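Local coordinates for filamentation induced by cAMP protein Fic (Desulfovibrio alaskensis, PDB 4RGL) that is of unknown function but belongs to the largely helical Fic/DOC family and carries a C-terminal domain of the helix-turn-helix class, at residues L157-L161 / C173-Y177; P11-T15 / A235-P239; L211-V216 / A247-V252. Residue numbers count along the deposited sequence, not the author numbering.

Contact 1: L157-L161 / C173-Y177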
ATOM      1  N   LEU A 157      16.663   4.464  20.815  1.00 72.11           N
ATOM      2  CA  LEU A 157      15.448   4.696  20.041  1.00 70.02           C
ATOM      3  C   LEU A 157      14.502   3.477  20.104  1.00 74.55           C
ATOM      4  O   LEU A 157      13.298   3.649  20.297  1.00 74.44           O
ATOM      5  CB  LEU A 157      15.806   5.022  18.573  1.00 67.49           C
ATOM      6  CG  LEU A 157      14.626   5.348  17.652  1.00 69.71           C
ATOM      7  CD1 LEU A 157      13.798   6.508  18.202  1.00 70.00           C
ATOM      8  CD2 LEU A 157      15.100   5.647  16.250  1.00 68.84           C
ATOM      9  N   LEU A 158      15.052   2.255  19.955  1.00 71.77           N
ATOM     10  CA  LEU A 158      14.244   1.030  19.984  1.00 72.59           C
ATOM     11  C   LEU A 158      13.763   0.729  21.399  1.00 81.43           C
ATOM     12  O   LEU A 158      12.660   0.205  21.572  1.00 82.13           O
ATOM     13  CB  LEU A 158      15.036  -0.161  19.427  1.00 72.25           C
ATOM     14  CG  LEU A 158      15.382  -0.088  17.937  1.00 74.30           C
ATOM     15  CD1 LEU A 158      16.470  -1.057  17.589  1.00 74.53           C
ATOM     16  CD2 LEU A 158      14.144  -0.311  17.066  1.00 74.79           C
ATOM     17  N   ASP A 159      14.576   1.079  22.424  1.00 80.72           N
ATOM     18  CA  ASP A 159      14.166   0.907  23.818  1.00 83.53           C
ATOM     19  C   ASP A 159      13.035   1.861  24.144  1.00 87.68           C
ATOM     20  O   ASP A 159      12.067   1.469  24.801  1.00 88.86           O
ATOM     21  CB  ASP A 159      15.349   1.129  24.776  1.00 87.39           C
ATOM     22  CG  ASP A 159      14.980   0.976  26.245  1.00102.32           C
ATOM     23  OD1 ASP A 159      14.383  -0.068  26.603  1.00104.46           O
ATOM     24  OD2 ASP A 159      15.319   1.880  27.039  1.00110.05           O
ATOM     25  N   TRP A 160      13.132   3.115  23.647  1.00 82.89           N
ATOM     26  CA  TRP A 160      12.091   4.117  23.829  1.00 82.86           C
ATOM     27  C   TRP A 160      10.783   3.649  23.220  1.00 86.21           C
ATOM     28  O   TRP A 160       9.742   3.745  23.859  1.00 87.18           O
ATOM     29  CB  TRP A 160      12.513   5.462  23.208  1.00 80.32           C
ATOM     30  CG  TRP A 160      11.393   6.455  23.131  1.00 81.19           C
ATOM     31  CD1 TRP A 160      10.943   7.263  24.133  1.00 85.62           C
ATOM     32  CD2 TRP A 160      10.506   6.659  22.023  1.00 79.44           C
ATOM     33  NE1 TRP A 160       9.832   7.960  23.717  1.00 84.45           N
ATOM     34  CE2 TRP A 160       9.548   7.615  22.423  1.00 83.87           C
ATOM     35  CE3 TRP A 160      10.437   6.135  20.720  1.00 78.78           C
ATOM     36  CZ2 TRP A 160       8.539   8.065  21.566  1.00 81.91           C
ATOM     37  CZ3 TRP A 160       9.423   6.565  19.882  1.00 79.08           C
ATOM     38  CH2 TRP A 160       8.480   7.506  20.311  1.00 80.37           C
ATOM     39  N   LEU A 161      10.838   3.133  21.979  1.00 81.30           N
ATOM     40  CA  LEU A 161       9.656   2.683  21.245  1.00 80.45           C
ATOM     41  C   LEU A 161       8.934   1.537  21.990  1.00 87.99           C
ATOM     42  O   LEU A 161       7.703   1.474  21.976  1.00 88.20           O
ATOM     43  CB  LEU A 161      10.063   2.226  19.828  1.00 78.11           C
ATOM     44  CG  LEU A 161       8.916   1.896  18.865  1.00 80.81           C
ATOM     45  CD1 LEU A 161       8.094   3.140  18.541  1.00 79.82           C
ATOM     46  CD2 LEU A 161       9.445   1.278  17.589  1.00 81.20           C
ATOM     47  N   CYS A 173       5.469   8.499  14.045  1.00 71.63           N
ATOM     48  CA  CYS A 173       6.001   9.754  13.517  1.00 71.72           C
ATOM     49  C   CYS A 173       7.317  10.104  14.210  1.00 76.07           C
ATOM     50  O   CYS A 173       8.272  10.512  13.542  1.00 74.60           O
ATOM     51  CB  CYS A 173       4.981  10.877  13.666  1.00 73.14           C
ATOM     52  SG  CYS A 173       3.464  10.630  12.715  1.00 76.95           S
ATOM     53  N   ILE A 174       7.364   9.962  15.558  1.00 74.06           N
ATOM     54  CA  ILE A 174       8.571  10.268  16.334  1.00 74.45           C
ATOM     55  C   ILE A 174       9.728   9.353  15.892  1.00 77.72           C
ATOM     56  O   ILE A 174      10.846   9.837  15.667  1.00 76.99           O
ATOM     57  CB  ILE A 174       8.303  10.140  17.862  1.00 79.08           C
ATOM     58  CG1 ILE A 174       7.125  11.056  18.325  1.00 80.47           C
ATOM     59  CG2 ILE A 174       9.573  10.418  18.662  1.00 80.01           C
ATOM     60  CD1 ILE A 174       7.407  12.597  18.258  1.00 88.68           C
ATOM     61  N   PHE A 175       9.454   8.035  15.740  1.00 73.75           N
ATOM     62  CA  PHE A 175      10.471   7.075  15.308  1.00 72.98           C
ATOM     63  C   PHE A 175      10.999   7.434  13.916  1.00 75.69           C
ATOM     64  O   PHE A 175      12.210   7.463  13.712  1.00 74.39           O
ATOM     65  CB  PHE A 175       9.912   5.646  15.313  1.00 74.77           C
ATOM     66  CG  PHE A 175      10.946   4.586  14.995  1.00 75.86           C
ATOM     67  CD1 PHE A 175      11.251   4.261  13.678  1.00 77.07           C
ATOM     68  CD2 PHE A 175      11.622   3.926  16.012  1.00 78.87           C
ATOM     69  CE1 PHE A 175      12.232   3.314  13.388  1.00 77.84           C
ATOM     70  CE2 PHE A 175      12.592   2.963  15.718  1.00 81.50           C
ATOM     71  CZ  PHE A 175      12.888   2.663  14.408  1.00 78.04           C
ATOM     72  N   HIS A 176      10.081   7.720  12.964  1.00 72.23           N
ATOM     73  CA  HIS A 176      10.437   8.112  11.590  1.00 70.96           C
ATOM     74  C   HIS A 176      11.392   9.300  11.609  1.00 72.97           C
ATOM     75  O   HIS A 176      12.406   9.286  10.922  1.00 72.53           O
ATOM     76  CB  HIS A 176       9.153   8.471  10.792  1.00 71.94           C
ATOM     77  CG  HIS A 176       9.332   8.489   9.297  1.00 74.72           C
ATOM     78  ND1 HIS A 176       8.392   7.921   8.454  1.00 76.16           N
ATOM     79  CD2 HIS A 176      10.339   8.994   8.546  1.00 76.28           C
ATOM     80  CE1 HIS A 176       8.840   8.124   7.227  1.00 75.04           C
ATOM     81  NE2 HIS A 176      10.017   8.748   7.233  1.00 75.40           N
ATOM     82  N   TYR A 177      11.086  10.309  12.437  1.00 69.57           N
ATOM     83  CA  TYR A 177      11.879  11.528  12.558  1.00 69.45           C
ATOM     84  C   TYR A 177      13.258  11.231  13.133  1.00 73.81           C
ATOM     85  O   TYR A 177      14.260  11.723  12.610  1.00 74.96           O
ATOM     86  CB  TYR A 177      11.142  12.546  13.437  1.00 71.91           C
ATOM     87  CG  TYR A 177      11.958  13.767  13.788  1.00 75.25           C
ATOM     88  CD1 TYR A 177      12.119  14.808  12.878  1.00 76.93           C
ATOM     89  CD2 TYR A 177      12.457  13.947  15.075  1.00 77.75           C
ATOM     90  CE1 TYR A 177      12.810  15.969  13.219  1.00 79.00           C
ATOM     91  CE2 TYR A 177      13.115  15.121  15.441  1.00 79.70           C
ATOM     92  CZ  TYR A 177      13.298  16.126  14.506  1.00 89.15           C
ATOM     93  OH  TYR A 177      13.981  17.269  14.854  1.00 94.01           O
TER

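Contact 2: P11-T15 / A235-P239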
ATOM      1  N   PRO A  11      12.381  14.865  21.040  1.00129.08           N
ATOM      2  CA  PRO A  11      11.654  16.129  21.322  1.00129.75           C
ATOM      3  C   PRO A  11      10.151  16.022  21.026  1.00132.71           C
ATOM      4  O   PRO A  11       9.641  16.695  20.123  1.00131.54           O
ATOM      5  CB  PRO A  11      12.329  17.139  20.387  1.00130.58           C
ATOM      6  CG  PRO A  11      12.883  16.316  19.277  1.00133.38           C
ATOM      7  CD  PRO A  11      13.315  15.021  19.901  1.00129.13           C
ATOM      8  N   TYR A  12       9.433  15.233  21.829  1.00129.49           N
ATOM      9  CA  TYR A  12       8.005  15.056  21.651  1.00129.16           C
ATOM     10  C   TYR A  12       7.232  16.060  22.500  1.00134.37           C
ATOM     11  O   TYR A  12       7.243  15.968  23.733  1.00136.45           O
ATOM     12  CB  TYR A  12       7.588  13.614  22.000  1.00130.46           C
ATOM     13  N   THR A  13       6.621  17.074  21.844  1.00129.04           N
ATOM     14  CA  THR A  13       5.765  18.067  22.519  1.00129.61           C
ATOM     15  C   THR A  13       4.420  18.161  21.781  1.00130.20           C
ATOM     16  O   THR A  13       4.388  18.507  20.596  1.00128.85           O
ATOM     17  CB  THR A  13       6.468  19.438  22.607  1.00139.74           C
ATOM     18  OG1 THR A  13       6.869  19.840  21.298  1.00139.47           O
ATOM     19  CG2 THR A  13       7.678  19.421  23.546  1.00139.51           C
ATOM     20  N   ILE A  14       3.317  17.792  22.467  1.00125.08           N
ATOM     21  CA  ILE A  14       1.977  17.730  21.860  1.00123.16           C
ATOM     22  C   ILE A  14       1.464  19.161  21.526  1.00124.43           C
ATOM     23  O   ILE A  14       2.004  20.146  22.028  1.00125.45           O
ATOM     24  CB  ILE A  14       0.969  16.963  22.796  1.00127.65           C
ATOM     25  CG1 ILE A  14       1.499  15.542  23.171  1.00127.68           C
ATOM     26  CG2 ILE A  14      -0.420  16.872  22.159  1.00128.11           C
ATOM     27  CD1 ILE A  14       2.578  15.509  24.323  1.00136.00           C
ATOM     28  N   THR A  15       0.466  19.253  20.632  1.00117.72           N
ATOM     29  CA  THR A  15      -0.119  20.524  20.197  1.00117.11           C
ATOM     30  C   THR A  15      -1.629  20.317  19.882  1.00119.57           C
ATOM     31  O   THR A  15      -2.030  19.212  19.509  1.00118.55           O
ATOM     32  CB  THR A  15       0.669  21.081  18.966  1.00120.86           C
ATOM     33  OG1 THR A  15       0.016  22.244  18.469  1.00120.63           O
ATOM     34  CG2 THR A  15       0.802  20.077  17.866  1.00116.96           C
ATOM     35  N   ALA A 235      15.242  21.583  15.997  1.00105.19           N
ATOM     36  CA  ALA A 235      15.377  20.480  16.973  1.00105.02           C
ATOM     37  C   ALA A 235      14.010  20.137  17.636  1.00109.74           C
ATOM     38  O   ALA A 235      13.937  19.957  18.857  1.00110.47           O
ATOM     39  CB  ALA A 235      16.406  20.844  18.041  1.00106.71           C
ATOM     40  N   ASP A 236      12.940  20.038  16.819  1.00105.34           N
ATOM     41  CA  ASP A 236      11.594  19.757  17.321  1.00105.65           C
ATOM     42  C   ASP A 236      10.825  18.864  16.336  1.00107.48           C
ATOM     43  O   ASP A 236      10.644  19.240  15.180  1.00106.94           O
ATOM     44  CB  ASP A 236      10.829  21.074  17.564  1.00108.90           C
ATOM     45  CG  ASP A 236       9.441  20.892  18.149  1.00120.19           C
ATOM     46  OD1 ASP A 236       9.172  19.806  18.721  1.00121.42           O
ATOM     47  OD2 ASP A 236       8.650  21.859  18.104  1.00125.93           O
ATOM     48  N   ALA A 237      10.345  17.697  16.808  1.00102.01           N
ATOM     49  CA  ALA A 237       9.617  16.744  15.956  1.00 99.66           C
ATOM     50  C   ALA A 237       8.173  17.208  15.685  1.00102.08           C
ATOM     51  O   ALA A 237       7.565  16.778  14.704  1.00100.95           O
ATOM     52  CB  ALA A 237       9.602  15.375  16.607  1.00100.33           C
ATOM     53  N   THR A 238       7.628  18.080  16.567  1.00 98.43           N
ATOM     54  CA  THR A 238       6.230  18.544  16.514  1.00 98.20           C
ATOM     55  C   THR A 238       5.759  18.871  15.032  1.00 98.96           C
ATOM     56  O   THR A 238       4.749  18.318  14.592  1.00 98.65           O
ATOM     57  CB  THR A 238       6.044  19.768  17.431  1.00106.48           C
ATOM     58  OG1 THR A 238       6.438  19.414  18.757  1.00105.76           O
ATOM     59  CG2 THR A 238       4.612  20.288  17.432  1.00105.34           C
ATOM     60  N   PRO A 239       6.460  19.771  14.269  1.00 92.93           N
ATOM     61  CA  PRO A 239       5.960  20.122  12.921  1.00 91.24           C
ATOM     62  C   PRO A 239       5.935  18.914  11.972  1.00 90.90           C
ATOM     63  O   PRO A 239       5.045  18.819  11.119  1.00 90.24           O
ATOM     64  CB  PRO A 239       6.952  21.187  12.441  1.00 93.20           C
ATOM     65  CG  PRO A 239       8.164  21.000  13.295  1.00 98.13           C
ATOM     66  CD  PRO A 239       7.662  20.552  14.616  1.00 94.77           C
TER

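Contact 3: L211-V216 / A247-V252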
ATOM      1  N   LEU A 211      -2.396   0.921   3.977  1.00 64.48           N
ATOM      2  CA  LEU A 211      -2.689   2.345   3.804  1.00 64.26           C
ATOM      3  C   LEU A 211      -1.592   3.011   2.935  1.00 67.58           C
ATOM      4  O   LEU A 211      -0.434   3.108   3.364  1.00 66.92           O
ATOM      5  CB  LEU A 211      -2.796   3.036   5.183  1.00 64.82           C
ATOM      6  CG  LEU A 211      -3.161   4.527   5.171  1.00 68.75           C
ATOM      7  CD1 LEU A 211      -4.532   4.747   4.576  1.00 68.63           C
ATOM      8  CD2 LEU A 211      -3.099   5.110   6.568  1.00 70.85           C
ATOM      9  N   PRO A 212      -1.914   3.402   1.674  1.00 63.49           N
ATOM     10  CA  PRO A 212      -0.859   3.923   0.783  1.00 63.12           C
ATOM     11  C   PRO A 212      -0.551   5.409   1.052  1.00 66.94           C
ATOM     12  O   PRO A 212      -0.588   6.227   0.126  1.00 66.56           O
ATOM     13  CB  PRO A 212      -1.443   3.712  -0.633  1.00 64.46           C
ATOM     14  CG  PRO A 212      -2.829   3.105  -0.422  1.00 68.55           C
ATOM     15  CD  PRO A 212      -3.211   3.327   0.988  1.00 64.46           C
ATOM     16  N   VAL A 213      -0.145   5.736   2.304  1.00 62.86           N
ATOM     17  CA  VAL A 213       0.186   7.115   2.704  1.00 62.94           C
ATOM     18  C   VAL A 213       1.423   7.634   1.909  1.00 65.83           C
ATOM     19  O   VAL A 213       1.597   8.848   1.763  1.00 65.10           O
ATOM     20  CB  VAL A 213       0.419   7.220   4.245  1.00 67.12           C
ATOM     21  CG1 VAL A 213       1.581   6.341   4.691  1.00 65.99           C
ATOM     22  CG2 VAL A 213       0.634   8.671   4.676  1.00 67.65           C
ATOM     23  N   GLU A 214       2.227   6.705   1.347  1.00 61.90           N
ATOM     24  CA  GLU A 214       3.447   7.047   0.621  1.00 60.97           C
ATOM     25  C   GLU A 214       3.131   7.836  -0.670  1.00 66.97           C
ATOM     26  O   GLU A 214       3.943   8.659  -1.093  1.00 67.12           O
ATOM     27  CB  GLU A 214       4.250   5.784   0.290  1.00 61.54           C
ATOM     28  CG  GLU A 214       4.755   5.029   1.523  1.00 69.11           C
ATOM     29  CD  GLU A 214       3.715   4.201   2.260  1.00 82.12           C
ATOM     30  OE1 GLU A 214       2.636   3.946   1.679  1.00 70.89           O
ATOM     31  OE2 GLU A 214       4.021   3.727   3.379  1.00 78.51           O
ATOM     32  N   THR A 215       1.919   7.626  -1.259  1.00 64.33           N
ATOM     33  CA  THR A 215       1.483   8.383  -2.450  1.00 64.57           C
ATOM     34  C   THR A 215       1.306   9.874  -2.100  1.00 69.86           C
ATOM     35  O   THR A 215       1.551  10.734  -2.942  1.00 69.56           O
ATOM     36  CB  THR A 215       0.180   7.796  -3.024  1.00 71.04           C
ATOM     37  OG1 THR A 215      -0.864   7.926  -2.054  1.00 76.84           O
ATOM     38  CG2 THR A 215       0.329   6.351  -3.440  1.00 65.44           C
ATOM     39  N   VAL A 216       0.890  10.172  -0.844  1.00 67.45           N
ATOM     40  CA  VAL A 216       0.731  11.555  -0.371  1.00 67.90           C
ATOM     41  C   VAL A 216       2.119  12.177  -0.130  1.00 73.98           C
ATOM     42  O   VAL A 216       2.375  13.306  -0.562  1.00 75.19           O
ATOM     43  CB  VAL A 216      -0.152  11.624   0.913  1.00 71.22           C
ATOM     44  CG1 VAL A 216      -0.295  13.059   1.406  1.00 71.71           C
ATOM     45  CG2 VAL A 216      -1.522  10.999   0.670  1.00 71.13           C
ATOM     46  N   ALA A 247      -0.806  13.848   6.554  1.00 68.06           N
ATOM     47  CA  ALA A 247      -0.723  12.970   5.386  1.00 66.67           C
ATOM     48  C   ALA A 247      -1.494  11.665   5.622  1.00 70.17           C
ATOM     49  O   ALA A 247      -2.256  11.234   4.748  1.00 69.94           O
ATOM     50  CB  ALA A 247       0.734  12.666   5.063  1.00 66.24           C
ATOM     51  N   LEU A 248      -1.335  11.061   6.834  1.00 65.64           N
ATOM     52  CA  LEU A 248      -2.022   9.817   7.207  1.00 64.58           C
ATOM     53  C   LEU A 248      -3.522  10.004   7.209  1.00 68.32           C
ATOM     54  O   LEU A 248      -4.245   9.154   6.687  1.00 66.83           O
ATOM     55  CB  LEU A 248      -1.550   9.337   8.581  1.00 64.83           C
ATOM     56  CG  LEU A 248      -0.182   8.667   8.598  1.00 68.08           C
ATOM     57  CD1 LEU A 248       0.425   8.704   9.976  1.00 69.20           C
ATOM     58  CD2 LEU A 248      -0.267   7.245   8.079  1.00 68.79           C
ATOM     59  N   ARG A 249      -4.002  11.149   7.756  1.00 66.68           N
ATOM     60  CA  ARG A 249      -5.426  11.495   7.750  1.00 67.29           C
ATOM     61  C   ARG A 249      -5.944  11.587   6.325  1.00 70.95           C
ATOM     62  O   ARG A 249      -6.963  10.986   6.001  1.00 70.37           O
ATOM     63  CB  ARG A 249      -5.657  12.822   8.483  1.00 68.26           C
ATOM     64  CG  ARG A 249      -7.094  13.331   8.379  1.00 76.14           C
ATOM     65  CD  ARG A 249      -7.162  14.825   8.560  1.00 87.97           C
ATOM     66  NE  ARG A 249      -6.457  15.536   7.494  1.00 95.12           N
ATOM     67  CZ  ARG A 249      -6.334  16.858   7.445  1.00111.77           C
ATOM     68  NH1 ARG A 249      -6.875  17.617   8.391  1.00101.88           N
ATOM     69  NH2 ARG A 249      -5.669  17.431   6.451  1.00 98.13           N
ATOM     70  N   ASP A 250      -5.227  12.328   5.461  1.00 68.05           N
ATOM     71  CA  ASP A 250      -5.606  12.494   4.060  1.00 68.57           C
ATOM     72  C   ASP A 250      -5.593  11.150   3.332  1.00 72.82           C
ATOM     73  O   ASP A 250      -6.424  10.919   2.450  1.00 72.80           O
ATOM     74  CB  ASP A 250      -4.660  13.485   3.366  1.00 70.37           C
ATOM     75  CG  ASP A 250      -4.601  14.840   4.047  1.00 83.95           C
ATOM     76  OD1 ASP A 250      -5.629  15.261   4.625  1.00 86.11           O
ATOM     77  OD2 ASP A 250      -3.527  15.467   4.022  1.00 90.85           O
ATOM     78  N   ALA A 251      -4.674  10.248   3.727  1.00 68.93           N
ATOM     79  CA  ALA A 251      -4.576   8.930   3.126  1.00 68.38           C
ATOM     80  C   ALA A 251      -5.741   8.051   3.558  1.00 74.11           C
ATOM     81  O   ALA A 251      -6.453   7.523   2.709  1.00 74.39           O
ATOM     82  CB  ALA A 251      -3.253   8.274   3.502  1.00 68.13           C
ATOM     83  N   VAL A 252      -5.984   7.944   4.876  1.00 71.68           N
ATOM     84  CA  VAL A 252      -7.075   7.115   5.381  1.00 72.81           C
ATOM     85  C   VAL A 252      -8.446   7.732   4.958  1.00 79.50           C
ATOM     86  O   VAL A 252      -9.433   7.014   4.844  1.00 79.51           O
ATOM     87  CB  VAL A 252      -6.978   6.909   6.919  1.00 77.58           C
ATOM     88  CG1 VAL A 252      -7.310   8.191   7.674  1.00 78.96           C
ATOM     89  CG2 VAL A 252      -7.873   5.762   7.376  1.00 77.99           C
TER

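Contact 1: L157-L161 / C173-Y177
Two neighbouring helices, 150-163 and 168-182, run side by side here in opposite directions: the axes of the short segments lie at 179° and come no closer than 11.0 Å. So wide a spacing has to be bridged by large side chains, and no hydrogen bond crosses it. Cys173 packs on Val241, Met244 and Leu245 of helix 238-257. At Ile174 the contact begins: its CG2 lies 3.5 Å from Trp160 CH2, so the branched methyl meets the far end of the indole. Phe175 then fills the space between the helices. Phe175 CA lies 7.3 Å from Leu157 CA, and the ring reaches in among three leucines. Leu157 CD2 sits over one face, 4.1 Å from the Phe175 ring centroid, in a CH-pi contact; Leu158 CD2 touches the edge, 3.9 Å from Phe175 CE2; Leu161 CD2 comes within 3.8 Å of Phe175 CD2. Phenylalanine suits this site: its long ring helps bridge the spacing and offers leucine methyls a face and an edge, with no polar group to satisfy. His176 points away and hydrogen-bonds through ND1 to Gln197 OE1 on helix 189-202, while Tyr177 packs on Ala237. Ile174 and Phe175 thus face helix 150-163, and Cys173, His176 and Tyr177 turn to other parts of the fold. Such an antiparallel helix pair belongs to the helical core of the Fic fold, in which the second helix leads into the family's HPFxDGNGR signature, which runs through the following loop into the start of helix 189-202.

Contact 2: P11-T15 / A235-P239
A helix-to-helix turn, with a Schellman motif at one end and a capping bond at the other, receives the N-terminal segment 11-15. Ala235 is the C-prime residue that ends helix 221-234, and it adopts the left-handed helical conformation (phi 55°, psi 45°) despite its CB. Asp236 OD1 then accepts from Thr238 N at 3.2 Å, capping the start of helix 238-257, and Pro239 follows in the first turn, where its lack of an N-H costs nothing. The two segments run roughly the same way, their end-to-end directions 32° apart. Pro11 lies against the turn, its CB 3.6 Å from Ala235 O and its CG 4.3 Å from Ala237 CB. The one clear hydrogen bond between the segments joins two hydroxyls, Thr13 OG1 donating to Thr238 OG1 at 2.6 Å. Threonine suits position 238 doubly, because while its hydroxyl accepts this bond, Thr238 CG2 meets Thr15 CG2 at 3.8 Å. Thr15 itself holds the N-cap position of helix 16-32. Beneath, Ala237 rests on Ile174 and Tyr177 of helix 168-182. This surface contact is an extended N-terminal segment laid over the capped turn between helices 221-234 and 238-257.

Contact 3: L211-V216 / A247-V252
Buried apolar packing joins the loop and first turn of helix 214-219 to the flank of helix 238-257, its centre about 9 Å from the centre of the chain, without a hydrogen bond across. Small residues make the close approach possible. Ala247 and Ala251, one helical turn apart, both point toward segment 211-216, and the CA atoms of Val213 and Ala251 are only 5.1 Å apart. Val213 also sends CG2 to 3.8 Å from Leu248 CD2, and Val216 CG1 lies 3.8 Å from Ala247 CB. The loop presents these valines by way of an inverse gamma turn centred on Pro212, whose restricted phi suits the bend; a weak bond from Val213 N to Leu211 O, 2.8 Å, closes it. Thr215 OG1 then donates to Pro212 O at 2.8 Å, tying the turn to the start of the helix. Before the bend, Leu211 CD2 is 3.9 Å from Leu248 CD2 and Leu211 CD1 is 4.0 Å from Val252 CB. Pro212 packs against Asn48 and Thr52 of helix 42-59, and Glu214 OE1 hydrogen-bonds to Thr52 OG1. At the margin, Asp250 OD1 pairs with Arg249 NH2 at 2.8 Å, and Asp250 also forms salt bridges with Arg220 and Arg253.

In the fold
From the N terminus, segment 11-15 opens a loop that closes only at 235-239, so contact 2 spans most of the helical part of the chain. Contact 1 is nested inside it, a short hairpin between helices 150-163 and 168-182, and the two touch where Ile174 and Tyr177 meet Ala237, with Ile174 also against Tyr12. Contact 3 opens at 211-216, after contact 1 has closed, and closes at 247-252, beyond the end of contact 2; contacts 2 and 3 therefore cross. They share helix 238-257, whose start meets the N-terminal segment and whose later turns meet the loop before helix 214-219, some 21 Å away between contact centres.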